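Multisubunit Na+/H+ antiporter, D subunit (Anoxybacillus flavithermus, PDB 6Z16) probably carries out ion translocation as a membrane-embedded subunit of a multisubunit sodium/proton antiporter, related to the antiporter-like subunits of respiratory complex I. Local coordinates at residues V18-P23 with T106-S111. Numbering follows the deposited sequence.
Sequences VLIFFP and TFYYYS. With PTY (phosphatidylethanolamine), chain Y.
Pro23 lies beside Tyr108, the two side chains pointing the same way. CB of Pro23 meets the carbonyl O of Thr106 at 3.3 Å and sits over one face of the Tyr108 ring, toward its rim; CG reaches Tyr108 CZ and, at 3.4 Å, the hydroxyl OH. At the edge of that ring, near its plane, lies Ile20 O, 3.6 Å from Tyr108 CE1, which also meets Ile20 CG2, the Ile20 side chain crossing the tyrosine at about a right angle. Tyr108 is the N-cap residue of helix 109-124, and segment 18-23 leads out of helix 7-18, so the contact joins the end of one membrane helix to the start of another. Within the first turn of helix 109-124, Ser111 OG touches Leu19 CB at 3.4 Å, while Leu19 CD1 packs on Tyr110 CB. Phe21 and Phe22 point away from 106-111, and both rings touch a phosphatidylethanolamine. From Phe22 CB, chi1 (45°) sets CG between the backbone N and the carbonyl carbon. Further out, CD1 lies near lipid C31, CE1 near C15 and C18, and CZ 3.6 Å from C15, which stands over the ring centre. An alanine here would probably leave a gap beneath the acyl chain at C15, setting that part of the lipid freer to move.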
ATOM      1  N   VAL D  18     -23.037  38.054   3.325  1.00 32.21           N
ATOM      2  CA  VAL D  18     -24.278  37.288   3.295  1.00 33.67           C
ATOM      3  C   VAL D  18     -25.294  37.906   2.358  1.00 27.60           C
ATOM      4  O   VAL D  18     -26.352  37.311   2.142  1.00 25.84           O
ATOM      5  CB  VAL D  18     -24.918  37.099   4.682  1.00 36.34           C
ATOM      6  CG1 VAL D  18     -23.947  36.421   5.621  1.00 34.76           C
ATOM      7  CG2 VAL D  18     -25.409  38.401   5.248  1.00 35.81           C
ATOM      8  N   LEU D  19     -24.998  39.061   1.767  1.00 27.46           N
ATOM      9  CA  LEU D  19     -25.903  39.544   0.741  1.00 34.03           C
ATOM     10  C   LEU D  19     -25.564  38.976  -0.624  1.00 49.33           C
ATOM     11  O   LEU D  19     -26.312  39.216  -1.576  1.00 55.61           O
ATOM     12  CB  LEU D  19     -25.900  41.073   0.712  1.00 55.49           C
ATOM     13  CG  LEU D  19     -26.586  41.735   1.911  1.00 60.87           C
ATOM     14  CD1 LEU D  19     -26.296  43.223   1.977  1.00 44.83           C
ATOM     15  CD2 LEU D  19     -28.077  41.487   1.853  1.00 52.91           C
ATOM     16  N   ILE D  20     -24.477  38.207  -0.734  1.00 51.01           N
ATOM     17  CA  ILE D  20     -24.112  37.638  -2.027  1.00 51.41           C
ATOM     18  C   ILE D  20     -25.010  36.448  -2.378  1.00 48.76           C
ATOM     19  O   ILE D  20     -25.301  36.212  -3.557  1.00 43.79           O
ATOM     20  CB  ILE D  20     -22.614  37.278  -2.004  1.00 59.40           C
ATOM     21  CG1 ILE D  20     -21.787  38.535  -1.748  1.00 52.42           C
ATOM     22  CG2 ILE D  20     -22.147  36.670  -3.315  1.00 48.03           C
ATOM     23  CD1 ILE D  20     -20.333  38.278  -1.503  1.00 56.62           C
ATOM     24  N   PHE D  21     -25.526  35.736  -1.368  1.00 43.62           N
ATOM     25  CA  PHE D  21     -26.193  34.454  -1.595  1.00 35.79           C
ATOM     26  C   PHE D  21     -27.557  34.606  -2.262  1.00 42.09           C
ATOM     27  O   PHE D  21     -27.951  33.752  -3.059  1.00 44.83           O
ATOM     28  CB  PHE D  21     -26.349  33.703  -0.277  1.00 34.91           C
ATOM     29  CG  PHE D  21     -25.065  33.202   0.295  1.00 42.46           C
ATOM     30  CD1 PHE D  21     -24.470  32.061  -0.206  1.00 43.02           C
ATOM     31  CD2 PHE D  21     -24.472  33.845   1.359  1.00 52.23           C
ATOM     32  CE1 PHE D  21     -23.296  31.590   0.327  1.00 42.50           C
ATOM     33  CE2 PHE D  21     -23.296  33.376   1.898  1.00 55.52           C
ATOM     34  CZ  PHE D  21     -22.713  32.246   1.384  1.00 45.06           C
ATOM     35  N   PHE D  22     -28.303  35.666  -1.951  1.00 46.44           N
ATOM     36  CA  PHE D  22     -29.663  35.840  -2.467  1.00 48.57           C
ATOM     37  C   PHE D  22     -29.794  37.162  -3.224  1.00 47.26           C
ATOM     38  O   PHE D  22     -30.224  38.179  -2.669  1.00 53.17           O
ATOM     39  CB  PHE D  22     -30.708  35.672  -1.354  1.00 49.09           C
ATOM     40  CG  PHE D  22     -30.398  36.392  -0.045  1.00 46.57           C
ATOM     41  CD1 PHE D  22     -29.635  35.778   0.935  1.00 46.19           C
ATOM     42  CD2 PHE D  22     -30.959  37.622   0.249  1.00 41.34           C
ATOM     43  CE1 PHE D  22     -29.371  36.413   2.132  1.00 42.54           C
ATOM     44  CE2 PHE D  22     -30.694  38.260   1.434  1.00 32.36           C
ATOM     45  CZ  PHE D  22     -29.900  37.658   2.378  1.00 37.16           C
ATOM     46  N   PRO D  23     -29.426  37.185  -4.510  1.00 47.61           N
ATOM     47  CA  PRO D  23     -29.580  38.420  -5.289  1.00 43.41           C
ATOM     48  C   PRO D  23     -31.015  38.717  -5.688  1.00 34.43           C
ATOM     49  O   PRO D  23     -31.459  39.864  -5.607  1.00 37.63           O
ATOM     50  CB  PRO D  23     -28.719  38.157  -6.529  1.00 44.66           C
ATOM     51  CG  PRO D  23     -27.805  37.065  -6.138  1.00 49.96           C
ATOM     52  CD  PRO D  23     -28.601  36.203  -5.226  1.00 47.26           C
ATOM     53  N   THR D 106     -31.335  43.896  -8.162  1.00 72.02           N
ATOM     54  CA  THR D 106     -31.114  42.456  -8.279  1.00 41.64           C
ATOM     55  C   THR D 106     -29.638  42.133  -8.487  1.00 36.80           C
ATOM     56  O   THR D 106     -29.182  41.056  -8.095  1.00 40.96           O
ATOM     57  CB  THR D 106     -31.931  41.853  -9.419  1.00 30.60           C
ATOM     58  OG1 THR D 106     -31.562  42.472 -10.652  1.00 30.15           O
ATOM     59  CG2 THR D 106     -33.411  42.023  -9.183  1.00 26.68           C
ATOM     60  N   PHE D 107     -28.878  43.039  -9.095  1.00 36.79           N
ATOM     61  CA  PHE D 107     -27.465  42.808  -9.400  1.00 26.36           C
ATOM     62  C   PHE D 107     -26.556  43.432  -8.344  1.00 22.82           C
ATOM     63  O   PHE D 107     -25.790  44.344  -8.625  1.00 18.22           O
ATOM     64  CB  PHE D 107     -27.132  43.346 -10.785  1.00 33.75           C
ATOM     65  CG  PHE D 107     -27.638  42.495 -11.904  1.00 41.51           C
ATOM     66  CD1 PHE D 107     -26.892  41.427 -12.359  1.00 43.43           C
ATOM     67  CD2 PHE D 107     -28.861  42.750 -12.491  1.00 47.64           C
ATOM     68  CE1 PHE D 107     -27.349  40.639 -13.389  1.00 41.41           C
ATOM     69  CE2 PHE D 107     -29.323  41.968 -13.524  1.00 45.34           C
ATOM     70  CZ  PHE D 107     -28.569  40.908 -13.971  1.00 49.53           C
ATOM     71  N   TYR D 108     -26.687  42.931  -7.114  1.00 25.25           N
ATOM     72  CA  TYR D 108     -25.679  43.041  -6.053  1.00 35.09           C
ATOM     73  C   TYR D 108     -25.464  44.466  -5.557  1.00 35.56           C
ATOM     74  O   TYR D 108     -24.372  44.792  -5.101  1.00 31.34           O
ATOM     75  CB  TYR D 108     -24.339  42.443  -6.495  1.00 38.81           C
ATOM     76  CG  TYR D 108     -24.403  40.963  -6.738  1.00 61.37           C
ATOM     77  CD1 TYR D 108     -24.225  40.062  -5.701  1.00 61.40           C
ATOM     78  CD2 TYR D 108     -24.685  40.467  -8.001  1.00 63.20           C
ATOM     79  CE1 TYR D 108     -24.301  38.713  -5.923  1.00 68.10           C
ATOM     80  CE2 TYR D 108     -24.767  39.122  -8.230  1.00 57.92           C
ATOM     81  CZ  TYR D 108     -24.573  38.252  -7.191  1.00 58.25           C
ATOM     82  OH  TYR D 108     -24.657  36.905  -7.422  1.00 62.05           O
ATOM     83  N   TYR D 109     -26.504  45.303  -5.590  1.00 34.33           N
ATOM     84  CA  TYR D 109     -26.359  46.716  -5.241  1.00 21.97           C
ATOM     85  C   TYR D 109     -26.032  46.914  -3.763  1.00 21.77           C
ATOM     86  O   TYR D 109     -25.135  47.694  -3.412  1.00 27.87           O
ATOM     87  CB  TYR D 109     -27.635  47.467  -5.611  1.00 23.57           C
ATOM     88  CG  TYR D 109     -27.607  48.916  -5.223  1.00 59.10           C
ATOM     89  CD1 TYR D 109     -26.870  49.833  -5.952  1.00 79.05           C
ATOM     90  CD2 TYR D 109     -28.316  49.372  -4.120  1.00 79.18           C
ATOM     91  CE1 TYR D 109     -26.836  51.159  -5.593  1.00 87.97           C
ATOM     92  CE2 TYR D 109     -28.282  50.690  -3.750  1.00 80.82           C
ATOM     93  CZ  TYR D 109     -27.545  51.580  -4.489  1.00 84.21           C
ATOM     94  OH  TYR D 109     -27.518  52.901  -4.123  1.00 84.11           O
ATOM     95  N   TYR D 110     -26.748  46.218  -2.880  1.00 17.06           N
ATOM     96  CA  TYR D 110     -26.579  46.430  -1.449  1.00 19.94           C
ATOM     97  C   TYR D 110     -25.278  45.842  -0.935  1.00 19.75           C
ATOM     98  O   TYR D 110     -24.736  46.339   0.060  1.00 17.96           O
ATOM     99  CB  TYR D 110     -27.772  45.842  -0.704  1.00 36.85           C
ATOM    100  CG  TYR D 110     -29.072  46.474  -1.128  1.00 38.53           C
ATOM    101  CD1 TYR D 110     -29.451  47.714  -0.645  1.00 32.39           C
ATOM    102  CD2 TYR D 110     -29.907  45.840  -2.036  1.00 36.36           C
ATOM    103  CE1 TYR D 110     -30.630  48.298  -1.045  1.00 31.58           C
ATOM    104  CE2 TYR D 110     -31.086  46.414  -2.436  1.00 33.40           C
ATOM    105  CZ  TYR D 110     -31.441  47.642  -1.941  1.00 37.62           C
ATOM    106  OH  TYR D 110     -32.620  48.216  -2.342  1.00 48.16           O
ATOM    107  N   SER D 111     -24.747  44.831  -1.623  1.00 20.54           N
ATOM    108  CA  SER D 111     -23.413  44.331  -1.319  1.00 25.65           C
ATOM    109  C   SER D 111     -22.367  45.406  -1.566  1.00 33.79           C
ATOM    110  O   SER D 111     -21.491  45.635  -0.728  1.00 31.28           O
ATOM    111  CB  SER D 111     -23.116  43.100  -2.168  1.00 29.89           C
ATOM    112  OG  SER D 111     -24.053  42.074  -1.926  1.00 32.95           O
TER
HETATM  113  C1  PTY Y 501     -30.711  30.246  -0.536  1.00127.53           C
HETATM  114  C2  PTY Y 501     -34.484  32.212  -7.529  1.00113.21           C
HETATM  115  C3  PTY Y 501     -34.686  30.846  -6.840  1.00110.09           C
HETATM  116  O4  PTY Y 501     -30.815  31.049   0.663  1.00125.32           O
HETATM  117  C5  PTY Y 501     -32.011  30.068  -2.665  1.00132.58           C
HETATM  118  C6  PTY Y 501     -32.071  30.247  -1.175  1.00125.76           C
HETATM  119  O7  PTY Y 501     -32.671  31.548  -0.893  1.00118.20           O
HETATM  120  C8  PTY Y 501     -33.807  31.559  -0.183  1.00114.51           C
HETATM  121  O10 PTY Y 501     -34.398  30.567   0.148  1.00110.40           O
HETATM  122  C11 PTY Y 501     -34.216  32.959   0.158  1.00100.53           C
HETATM  123  C12 PTY Y 501     -34.901  33.048   1.510  1.00 93.69           C
HETATM  124  C13 PTY Y 501     -34.542  34.312   2.253  1.00 88.65           C
HETATM  125  C14 PTY Y 501     -33.056  34.452   2.510  1.00 79.75           C
HETATM  126  C15 PTY Y 501     -32.698  35.640   3.379  1.00 80.51           C
HETATM  127  C16 PTY Y 501     -33.072  35.486   4.835  1.00 94.44           C
HETATM  128  C17 PTY Y 501     -32.162  34.539   5.579  1.00108.03           C
HETATM  129  C18 PTY Y 501     -30.732  35.036   5.686  1.00110.45           C
HETATM  130  C19 PTY Y 501     -30.590  36.318   6.484  1.00102.21           C
HETATM  131  C20 PTY Y 501     -29.159  36.634   6.885  1.00103.67           C
HETATM  132  C30 PTY Y 501     -29.681  31.397   1.269  1.00128.10           C
HETATM  133  C31 PTY Y 501     -29.948  32.368   2.382  1.00126.04           C
HETATM  134  O30 PTY Y 501     -28.600  30.988   0.945  1.00129.34           O
HETATM  135  C32 PTY Y 501     -29.181  32.083   3.665  1.00121.10           C
HETATM  136  C33 PTY Y 501     -27.766  32.630   3.656  1.00117.16           C
HETATM  137  C34 PTY Y 501     -26.875  31.996   4.708  1.00128.42           C
HETATM  138  C35 PTY Y 501     -25.462  32.547   4.750  1.00124.97           C
HETATM  139  C36 PTY Y 501     -24.477  31.620   5.438  1.00120.13           C
HETATM  140  C37 PTY Y 501     -24.326  30.275   4.745  1.00114.22           C
HETATM  141  P1  PTY Y 501     -34.078  29.926  -4.393  1.00150.58           P
HETATM  142  O11 PTY Y 501     -33.849  30.869  -5.658  1.00119.94           O
HETATM  143  O12 PTY Y 501     -35.549  30.054  -4.006  1.00155.11           O
HETATM  144  O13 PTY Y 501     -33.619  28.545  -4.658  1.00164.98           O
HETATM  145  O14 PTY Y 501     -33.228  30.610  -3.217  1.00137.70           O
HETATM  146  N1  PTY Y 501     -33.209  32.786  -7.095  1.00114.78           N